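Long-range contacts in DNA repair protein PprA (PDB 6MC8), which binds DNA, takes part in radiation-induced DNA damage repair and genome segregation, forms dimers and is associated with filament formation: residues L73-H77 / Q88-R92; L190-V194 / W277-Q281; L237-H242 / V302-R308. The protein carries 2 engineered substitutions. Residue numbers count along the deposited sequence, not the author numbering.

Interaction 1 (L73-H77 / Q88-R92); sequences LRLAH and QHSAR
Segment 88-92 enters strand 89-95 after a short connection from helix 62-80, whose residues 73-77, regular alpha-helix (His77 N to Leu73 O 3.0 Å), pack against strand residues 89-92. The short axes are 8.4 Å apart at closest approach, with N-to-C directions at 141°, so the two run roughly antiparallel. In register, the CA of Arg74 is 6.3 Å from that of His89, and the CA of Leu73 is 6.9 Å from that of Ser90. Gln88, extended but still ahead of the strand, brings its NE2 within 3.6 Å of Arg74 NH2 without a hydrogen bond. His89 is the centre of the contact. Its backbone O accepts a hydrogen bond from Arg74 NE at 2.8 Å and a weak one from Arg74 NH2 at 3.2 Å, the guanidinium being carried there by a nearly straight chain (m, t, t). The CA-to-CB bond of His89 points toward the helix and, with chi1 m, its ring stacks face-to-face on that of His77, also chi1 m, with centroids 3.9 Å apart and planes at 10°; His89 NE2 is hydrogen-bonded to Leu84 O. Leu73 (t,p) brings CD2 to 4.0 Å from His89 CB. This is helix-on-sheet packing, the helix covering one side of a strand that is outermost within this chain in the antiparallel sheet 89-95/100-107/110-114. Beta alternation turns Ser90 away, yet its O lies 3.5 Å from Leu73 CD2. Ala91 faces the helix again, its CB 4.5 Å from Leu73 CD2, and its N is hydrogen-bonded to Thr70 OG1. At Arg92 the strand has passed segment 73-77, and the side chain touches Glu66.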
loop_
_atom_site.group_PDB
_atom_site.type_symbol
_atom_site.label_atom_id
_atom_site.label_comp_id
_atom_site.label_asym_id
_atom_site.label_seq_id
_atom_site.Cartn_x
_atom_site.Cartn_y
_atom_site.Cartn_z
ATOM N N LEU A 73 7.726 -11.699 -22.800
ATOM C CA LEU A 73 6.357 -12.126 -22.531
ATOM C C LEU A 73 5.594 -11.076 -21.733
ATOM O O LEU A 73 4.399 -10.864 -21.963
ATOM C CB LEU A 73 6.367 -13.457 -21.785
ATOM C CG LEU A 73 5.035 -14.100 -21.398
ATOM C CD1 LEU A 73 4.254 -14.562 -22.609
ATOM C CD2 LEU A 73 5.270 -15.236 -20.438
ATOM N N ARG A 74 6.265 -10.405 -20.798
ATOM C CA ARG A 74 5.603 -9.371 -20.013
ATOM C C ARG A 74 5.364 -8.115 -20.839
ATOM O O ARG A 74 4.373 -7.410 -20.630
ATOM C CB ARG A 74 6.425 -9.053 -18.766
ATOM C CG ARG A 74 6.410 -10.153 -17.725
ATOM C CD ARG A 74 7.366 -9.863 -16.591
ATOM N NE ARG A 74 7.377 -10.945 -15.618
ATOM C CZ ARG A 74 8.237 -11.041 -14.611
ATOM N NH1 ARG A 74 9.182 -10.129 -14.454
ATOM N NH2 ARG A 74 8.167 -12.067 -13.780
ATOM N N LEU A 75 6.255 -7.821 -21.786
ATOM C CA LEU A 75 6.032 -6.684 -22.670
ATOM C C LEU A 75 4.921 -6.982 -23.668
ATOM O O LEU A 75 4.168 -6.084 -24.058
ATOM C CB LEU A 75 7.331 -6.311 -23.385
ATOM C CG LEU A 75 7.285 -5.071 -24.282
ATOM C CD1 LEU A 75 6.882 -3.850 -23.478
ATOM C CD2 LEU A 75 8.612 -4.838 -24.960
ATOM N N ALA A 76 4.788 -8.245 -24.072
ATOM C CA ALA A 76 3.706 -8.620 -24.972
ATOM C C ALA A 76 2.357 -8.582 -24.267
ATOM O O ALA A 76 1.346 -8.227 -24.878
ATOM C CB ALA A 76 3.971 -10.002 -25.563
ATOM N N HIS A 77 2.320 -8.933 -22.979
ATOM C CA HIS A 77 1.059 -8.882 -22.247
ATOM C C HIS A 77 0.659 -7.457 -21.897
ATOM O O HIS A 77 -0.523 -7.186 -21.665
ATOM C CB HIS A 77 1.120 -9.740 -20.987
ATOM C CG HIS A 77 0.857 -11.187 -21.234
ATOM N ND1 HIS A 77 -0.392 -11.657 -21.569
ATOM C CD2 HIS A 77 1.662 -12.271 -21.171
ATOM C CE1 HIS A 77 -0.341 -12.965 -21.719
ATOM N NE2 HIS A 77 0.893 -13.364 -21.480
ATOM N N GLN A 88 1.371 -12.891 -12.510
ATOM C CA GLN A 88 2.797 -12.825 -12.796
ATOM C C GLN A 88 3.132 -13.802 -13.912
ATOM O O GLN A 88 2.867 -15.000 -13.794
ATOM C CB GLN A 88 3.616 -13.129 -11.542
ATOM C CG GLN A 88 5.113 -13.021 -11.734
ATOM C CD GLN A 88 5.880 -13.167 -10.435
ATOM O OE1 GLN A 88 5.292 -13.340 -9.370
ATOM N NE2 GLN A 88 7.201 -13.101 -10.518
ATOM N N HIS A 89 3.711 -13.285 -14.991
ATOM C CA HIS A 89 3.993 -14.057 -16.190
ATOM C C HIS A 89 5.478 -14.374 -16.268
ATOM O O HIS A 89 6.317 -13.519 -15.977
ATOM C CB HIS A 89 3.573 -13.291 -17.446
ATOM C CG HIS A 89 2.113 -12.969 -17.503
ATOM N ND1 HIS A 89 1.153 -13.909 -17.801
ATOM C CD2 HIS A 89 1.451 -11.805 -17.310
ATOM C CE1 HIS A 89 -0.037 -13.339 -17.785
ATOM N NE2 HIS A 89 0.117 -12.064 -17.489
ATOM N N SER A 90 5.783 -15.584 -16.704
ATOM C CA SER A 90 7.181 -16.048 -16.873
ATOM C C SER A 90 7.283 -17.152 -17.909
ATOM O O SER A 90 6.298 -17.745 -18.239
ATOM C CB SER A 90 7.820 -16.463 -15.612
ATOM O OG SER A 90 7.114 -17.496 -15.030
ATOM N N ALA A 91 8.478 -17.347 -18.423
ATOM C CA ALA A 91 8.704 -18.421 -19.395
ATOM C C ALA A 91 9.920 -19.225 -18.965
ATOM O O ALA A 91 10.763 -18.703 -18.238
ATOM C CB ALA A 91 8.884 -17.861 -20.764
ATOM N N ARG A 92 9.898 -20.504 -19.303
ATOM C CA ARG A 92 11.026 -21.388 -19.051
ATOM C C ARG A 92 11.242 -22.280 -20.261
ATOM O O ARG A 92 10.306 -22.592 -20.998
ATOM C CB ARG A 92 10.822 -22.245 -17.792
ATOM C CG ARG A 92 10.948 -21.466 -16.498
ATOM C CD ARG A 92 10.670 -22.308 -15.279
ATOM N NE ARG A 92 10.713 -21.497 -14.067
ATOM C CZ ARG A 92 10.397 -21.941 -12.858
ATOM N NH1 ARG A 92 10.006 -23.195 -12.692
ATOM N NH2 ARG A 92 10.464 -21.127 -11.818
#

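Interaction 2 (L190-V194 / W277-Q281); sequences LAVEV and WKAMQ
Val192, the middle residue of the strand segment, drops its side chain between Trp277, Met280 and Gln281 of the helix: CG1 meets Met280 CB at 3.7 Å and Gln281 N at 3.8 Å, while Val192 CB lies 3.8 Å from Trp277 NE1. Strand 190-194 is extended, so Leu190, Val192 and Val194 point toward the helix and Ala191 and Glu193 away. The regular helix 277-281 lies 8.6 Å from it axis to axis, with N-to-C directions only 33° apart (signed crossing -33°); the nearest CA pair is Val192 and Gln281, at 6.2 Å. Leu190 (t,p) sets CD2 4.0 Å from Trp277 CB and 4.1 Å from Met280 SD. Met280 (m,t,p) curls its CE back onto the strand, 3.3 Å from Leu190 O and 4.0 Å from Ala191 CA. Further along, Val194 CG2 touches Gln281 CG at 3.9 Å. No hydrogen bond joins the segments; helix positions i, i+3 and i+4 present the side chains that meet alternate strand residues, as is usual for a helix packed on a beta-sheet. Trp277, with chi1 t, swings its indole along the sheet, and its NE1 is hydrogen-bonded to Thr183 OG1. Together these side chains span the four-stranded antiparallel sheet: Gln281 also touches Thr181 on strand 179-186, Met280 leans on Val264 and Glu266 of strand 261-267, and Leu190 reaches Phe168 of strand 168-176.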
loop_
_atom_site.group_PDB
_atom_site.type_symbol
_atom_site.label_atom_id
_atom_site.label_comp_id
_atom_site.label_asym_id
_atom_site.label_seq_id
_atom_site.Cartn_x
_atom_site.Cartn_y
_atom_site.Cartn_z
ATOM N N LEU A 190 5.408 3.863 -10.620
ATOM C CA LEU A 190 4.206 4.480 -11.159
ATOM C C LEU A 190 3.975 3.948 -12.564
ATOM O O LEU A 190 4.920 3.803 -13.341
ATOM C CB LEU A 190 4.322 6.005 -11.194
ATOM C CG LEU A 190 3.092 6.774 -11.681
ATOM C CD1 LEU A 190 1.941 6.618 -10.714
ATOM C CD2 LEU A 190 3.399 8.228 -11.924
ATOM N N ALA A 191 2.725 3.646 -12.885
ATOM C CA ALA A 191 2.406 3.057 -14.173
ATOM C C ALA A 191 1.087 3.597 -14.698
ATOM O O ALA A 191 0.208 3.981 -13.924
ATOM C CB ALA A 191 2.352 1.544 -14.074
ATOM N N VAL A 192 0.958 3.626 -16.019
ATOM C CA VAL A 192 -0.253 4.087 -16.683
ATOM C C VAL A 192 -0.508 3.197 -17.897
ATOM O O VAL A 192 0.425 2.830 -18.621
ATOM C CB VAL A 192 -0.162 5.587 -17.052
ATOM C CG1 VAL A 192 1.030 5.891 -17.926
ATOM C CG2 VAL A 192 -1.434 6.074 -17.716
ATOM N N GLU A 193 -1.760 2.787 -18.069
ATOM C CA GLU A 193 -2.186 1.966 -19.190
ATOM C C GLU A 193 -3.107 2.794 -20.069
ATOM O O GLU A 193 -3.957 3.523 -19.560
ATOM C CB GLU A 193 -2.906 0.705 -18.708
ATOM C CG GLU A 193 -3.343 -0.233 -19.817
ATOM C CD GLU A 193 -4.065 -1.450 -19.301
ATOM O OE1 GLU A 193 -4.263 -1.552 -18.078
ATOM O OE2 GLU A 193 -4.436 -2.309 -20.118
ATOM N N VAL A 194 -2.919 2.695 -21.378
ATOM C CA VAL A 194 -3.796 3.307 -22.367
ATOM C C VAL A 194 -4.334 2.194 -23.252
ATOM O O VAL A 194 -3.559 1.453 -23.862
ATOM C CB VAL A 194 -3.051 4.376 -23.183
ATOM C CG1 VAL A 194 -3.845 4.782 -24.380
ATOM C CG2 VAL A 194 -2.788 5.588 -22.325
ATOM N N TRP A 277 4.096 11.840 -15.239
ATOM C CA TRP A 277 2.918 11.025 -15.533
ATOM C C TRP A 277 2.188 11.517 -16.774
ATOM O O TRP A 277 1.648 10.715 -17.542
ATOM C CB TRP A 277 1.958 11.032 -14.342
ATOM C CG TRP A 277 0.671 10.331 -14.643
ATOM C CD1 TRP A 277 0.451 8.991 -14.671
ATOM C CD2 TRP A 277 -0.546 10.946 -15.078
ATOM N NE1 TRP A 277 -0.843 8.734 -15.050
ATOM C CE2 TRP A 277 -1.471 9.919 -15.311
ATOM C CE3 TRP A 277 -0.937 12.268 -15.290
ATOM C CZ2 TRP A 277 -2.771 10.172 -15.728
ATOM C CZ3 TRP A 277 -2.221 12.518 -15.702
ATOM C CH2 TRP A 277 -3.126 11.477 -15.917
ATOM N N LYS A 278 2.135 12.836 -16.966
ATOM C CA LYS A 278 1.521 13.386 -18.167
ATOM C C LYS A 278 2.323 13.011 -19.405
ATOM O O LYS A 278 1.753 12.749 -20.469
ATOM C CB LYS A 278 1.397 14.902 -18.036
ATOM C CG LYS A 278 0.038 15.372 -17.574
ATOM C CD LYS A 278 0.047 16.852 -17.239
ATOM N N ALA A 279 3.645 12.939 -19.271
ATOM C CA ALA A 279 4.475 12.478 -20.373
ATOM C C ALA A 279 4.399 10.965 -20.526
ATOM O O ALA A 279 4.681 10.434 -21.603
ATOM C CB ALA A 279 5.916 12.930 -20.159
ATOM N N MET A 280 4.008 10.259 -19.463
ATOM C CA MET A 280 3.886 8.806 -19.525
ATOM C C MET A 280 2.641 8.389 -20.297
ATOM O O MET A 280 2.696 7.494 -21.147
ATOM C CB MET A 280 3.853 8.227 -18.111
ATOM C CG MET A 280 5.180 8.185 -17.393
ATOM S SD MET A 280 5.023 7.901 -15.626
ATOM C CE MET A 280 4.432 6.222 -15.601
ATOM N N GLN A 281 1.504 9.018 -19.994
ATOM C CA GLN A 281 0.263 8.721 -20.699
ATOM C C GLN A 281 0.341 9.142 -22.159
ATOM O O GLN A 281 -0.185 8.456 -23.044
ATOM C CB GLN A 281 -0.904 9.420 -20.005
ATOM C CG GLN A 281 -2.247 9.080 -20.593
ATOM C CD GLN A 281 -3.372 9.786 -19.904
ATOM O OE1 GLN A 281 -3.156 10.572 -18.993
ATOM N NE2 GLN A 281 -4.590 9.518 -20.342
#

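Interaction 3 (L237-H242 / V302-R308); sequences LLGARH and VLSGGLR
Residues 237-242 leave helix 218-237 through helix-like backbone angles as far as Ala240, then turn extended at Arg241 and His242. In the partner segment, 302-304 is the last part of helix 274-304; beyond it Gly306 is extended (phi/psi -91/-151) and Leu307 adopts left-handed helical angles (57/41), bending the C-terminal tail back past Arg241. The nearest CA pairs are Leu238 with Leu303 (7.5 Å), Arg241 with Ser304 (8.2 Å) and His242 with Arg308 (8.4 Å). Arg241, folded m,m,m, brings its guanidinium into this turn. Arg241 NH1 donates to Leu303 O at 3.1 Å and to Gly306 O at 2.8 Å, and Arg241 NH2 donates to Gly306 O at 2.6 Å. Arg241 thus ties the loop after helix 218-237 to the end of helix 274-304 and its C-terminal tail, bridging a carbonyl of the last helical turn and one of the tail. His242 (chi1 p) adds a very short hydrogen bond, NE2 to Leu307 O at 2.5 Å. Apolar contacts accompany these bonds: Leu237 (t,p) packs CD2 on Leu303 CB at 3.7 Å, and Leu238 CD2 meets Leu307 CD1 at 4.0 Å. Leu249 of helix 245-250 touches both Leu303 and Leu307. In the tail, Arg308 NE donates to Gly305 O at 2.9 Å.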
loop_
_atom_site.group_PDB
_atom_site.type_symbol
_atom_site.label_atom_id
_atom_site.label_comp_id
_atom_site.label_asym_id
_atom_site.label_seq_id
_atom_site.Cartn_x
_atom_site.Cartn_y
_atom_site.Cartn_z
ATOM N N LEU A 237 -11.896 -11.209 -48.639
ATOM C CA LEU A 237 -10.527 -11.069 -49.115
ATOM C C LEU A 237 -9.831 -12.422 -49.191
ATOM O O LEU A 237 -8.977 -12.642 -50.056
ATOM C CB LEU A 237 -9.762 -10.104 -48.212
ATOM C CG LEU A 237 -8.344 -9.728 -48.620
ATOM C CD1 LEU A 237 -8.354 -9.086 -49.986
ATOM C CD2 LEU A 237 -7.754 -8.781 -47.605
ATOM N N LEU A 238 -10.204 -13.354 -48.312
ATOM C CA LEU A 238 -9.705 -14.718 -48.420
ATOM C C LEU A 238 -10.328 -15.473 -49.587
ATOM O O LEU A 238 -9.820 -16.533 -49.961
ATOM C CB LEU A 238 -9.956 -15.489 -47.124
ATOM C CG LEU A 238 -9.144 -15.096 -45.892
ATOM C CD1 LEU A 238 -9.648 -15.839 -44.678
ATOM C CD2 LEU A 238 -7.672 -15.356 -46.105
ATOM N N GLY A 239 -11.417 -14.960 -50.160
ATOM C CA GLY A 239 -11.978 -15.573 -51.347
ATOM C C GLY A 239 -11.178 -15.286 -52.599
ATOM O O GLY A 239 -11.278 -16.020 -53.582
ATOM N N ALA A 240 -10.381 -14.224 -52.583
ATOM C CA ALA A 240 -9.510 -13.889 -53.697
ATOM C C ALA A 240 -8.131 -14.518 -53.577
ATOM O O ALA A 240 -7.280 -14.278 -54.437
ATOM C CB ALA A 240 -9.374 -12.371 -53.825
ATOM N N ARG A 241 -7.888 -15.307 -52.540
ATOM C CA ARG A 241 -6.645 -16.042 -52.390
ATOM C C ARG A 241 -6.884 -17.520 -52.656
ATOM O O ARG A 241 -8.013 -17.963 -52.876
ATOM C CB ARG A 241 -6.051 -15.850 -50.991
ATOM C CG ARG A 241 -5.702 -14.425 -50.629
ATOM C CD ARG A 241 -4.640 -13.870 -51.545
ATOM N NE ARG A 241 -3.487 -14.752 -51.653
ATOM C CZ ARG A 241 -2.478 -14.793 -50.794
ATOM N NH1 ARG A 241 -2.464 -14.003 -49.733
ATOM N NH2 ARG A 241 -1.482 -15.639 -50.998
ATOM N N HIS A 242 -5.793 -18.281 -52.627
ATOM C CA HIS A 242 -5.862 -19.714 -52.873
ATOM C C HIS A 242 -6.575 -20.419 -51.728
ATOM O O HIS A 242 -6.688 -19.894 -50.619
ATOM C CB HIS A 242 -4.457 -20.288 -53.054
ATOM C CG HIS A 242 -3.602 -20.198 -51.829
ATOM N ND1 HIS A 242 -3.557 -21.192 -50.879
ATOM C CD2 HIS A 242 -2.768 -19.225 -51.395
ATOM C CE1 HIS A 242 -2.727 -20.841 -49.915
ATOM N NE2 HIS A 242 -2.236 -19.650 -50.204
ATOM N N VAL A 302 0.192 -9.749 -45.032
ATOM C CA VAL A 302 -0.052 -11.185 -44.947
ATOM C C VAL A 302 -1.278 -11.567 -45.770
ATOM O O VAL A 302 -1.301 -12.611 -46.431
ATOM C CB VAL A 302 -0.180 -11.598 -43.465
ATOM C CG1 VAL A 302 -0.646 -13.023 -43.310
ATOM C CG2 VAL A 302 1.153 -11.447 -42.770
ATOM N N LEU A 303 -2.296 -10.710 -45.780
ATOM C CA LEU A 303 -3.510 -11.026 -46.521
ATOM C C LEU A 303 -3.330 -10.821 -48.018
ATOM O O LEU A 303 -4.043 -11.437 -48.815
ATOM C CB LEU A 303 -4.672 -10.182 -46.006
ATOM C CG LEU A 303 -5.062 -10.428 -44.549
ATOM C CD1 LEU A 303 -6.183 -9.501 -44.114
ATOM C CD2 LEU A 303 -5.408 -11.883 -44.315
ATOM N N SER A 304 -2.390 -9.974 -48.419
ATOM C CA SER A 304 -2.177 -9.710 -49.833
ATOM C C SER A 304 -1.058 -10.567 -50.411
ATOM O O SER A 304 -1.249 -11.233 -51.432
ATOM C CB SER A 304 -1.875 -8.227 -50.046
ATOM O OG SER A 304 -1.652 -7.943 -51.414
ATOM N N GLY A 305 0.106 -10.572 -49.771
ATOM C CA GLY A 305 1.259 -11.245 -50.330
ATOM C C GLY A 305 1.621 -12.559 -49.672
ATOM O O GLY A 305 2.271 -13.402 -50.291
ATOM N N GLY A 306 1.210 -12.748 -48.430
ATOM C CA GLY A 306 1.580 -13.916 -47.660
ATOM C C GLY A 306 0.603 -15.060 -47.799
ATOM O O GLY A 306 -0.065 -15.210 -48.826
ATOM N N LEU A 307 0.533 -15.871 -46.735
ATOM C CA LEU A 307 -0.320 -17.063 -46.631
ATOM C C LEU A 307 -0.042 -18.059 -47.755
ATOM O O LEU A 307 -0.955 -18.655 -48.327
ATOM C CB LEU A 307 -1.804 -16.692 -46.588
ATOM C CG LEU A 307 -2.218 -15.793 -45.431
ATOM C CD1 LEU A 307 -3.695 -15.489 -45.495
ATOM C CD2 LEU A 307 -1.848 -16.437 -44.128
ATOM N N ARG A 308 1.232 -18.241 -48.068
ATOM C CA ARG A 308 1.631 -19.025 -49.225
ATOM C C ARG A 308 1.809 -20.500 -48.882
ATOM O O ARG A 308 2.022 -21.326 -49.766
ATOM C CB ARG A 308 2.925 -18.466 -49.806
ATOM C CG ARG A 308 2.801 -17.066 -50.371
ATOM C CD ARG A 308 4.128 -16.614 -50.940
ATOM N NE ARG A 308 4.059 -15.277 -51.514
ATOM C CZ ARG A 308 5.081 -14.670 -52.104
ATOM N NH1 ARG A 308 6.251 -15.283 -52.203
ATOM N NH2 ARG A 308 4.931 -13.454 -52.602
#

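Interaction 1 closes first along the chain, joining helix 62-80 to strand 89-95 of the three-stranded sheet. Interactions 2 and 3 follow and interleave, their segments alternating in sequence, and both rest on helix 274-304: its early turns lie on the four-stranded sheet in interaction 2, and its end meets the loop after helix 218-237 in interaction 3. Their centres are 39 Å apart, on opposite sides of the chain's centre, so this one long helix connects the four-stranded sheet with helices 200-213, 218-237 and 245-250 around the C-terminal end. Interaction 1 has its centre 21 Å from that of interaction 2, with nearest atoms about 6 Å apart, and 31 Å from that of interaction 3. None touches another.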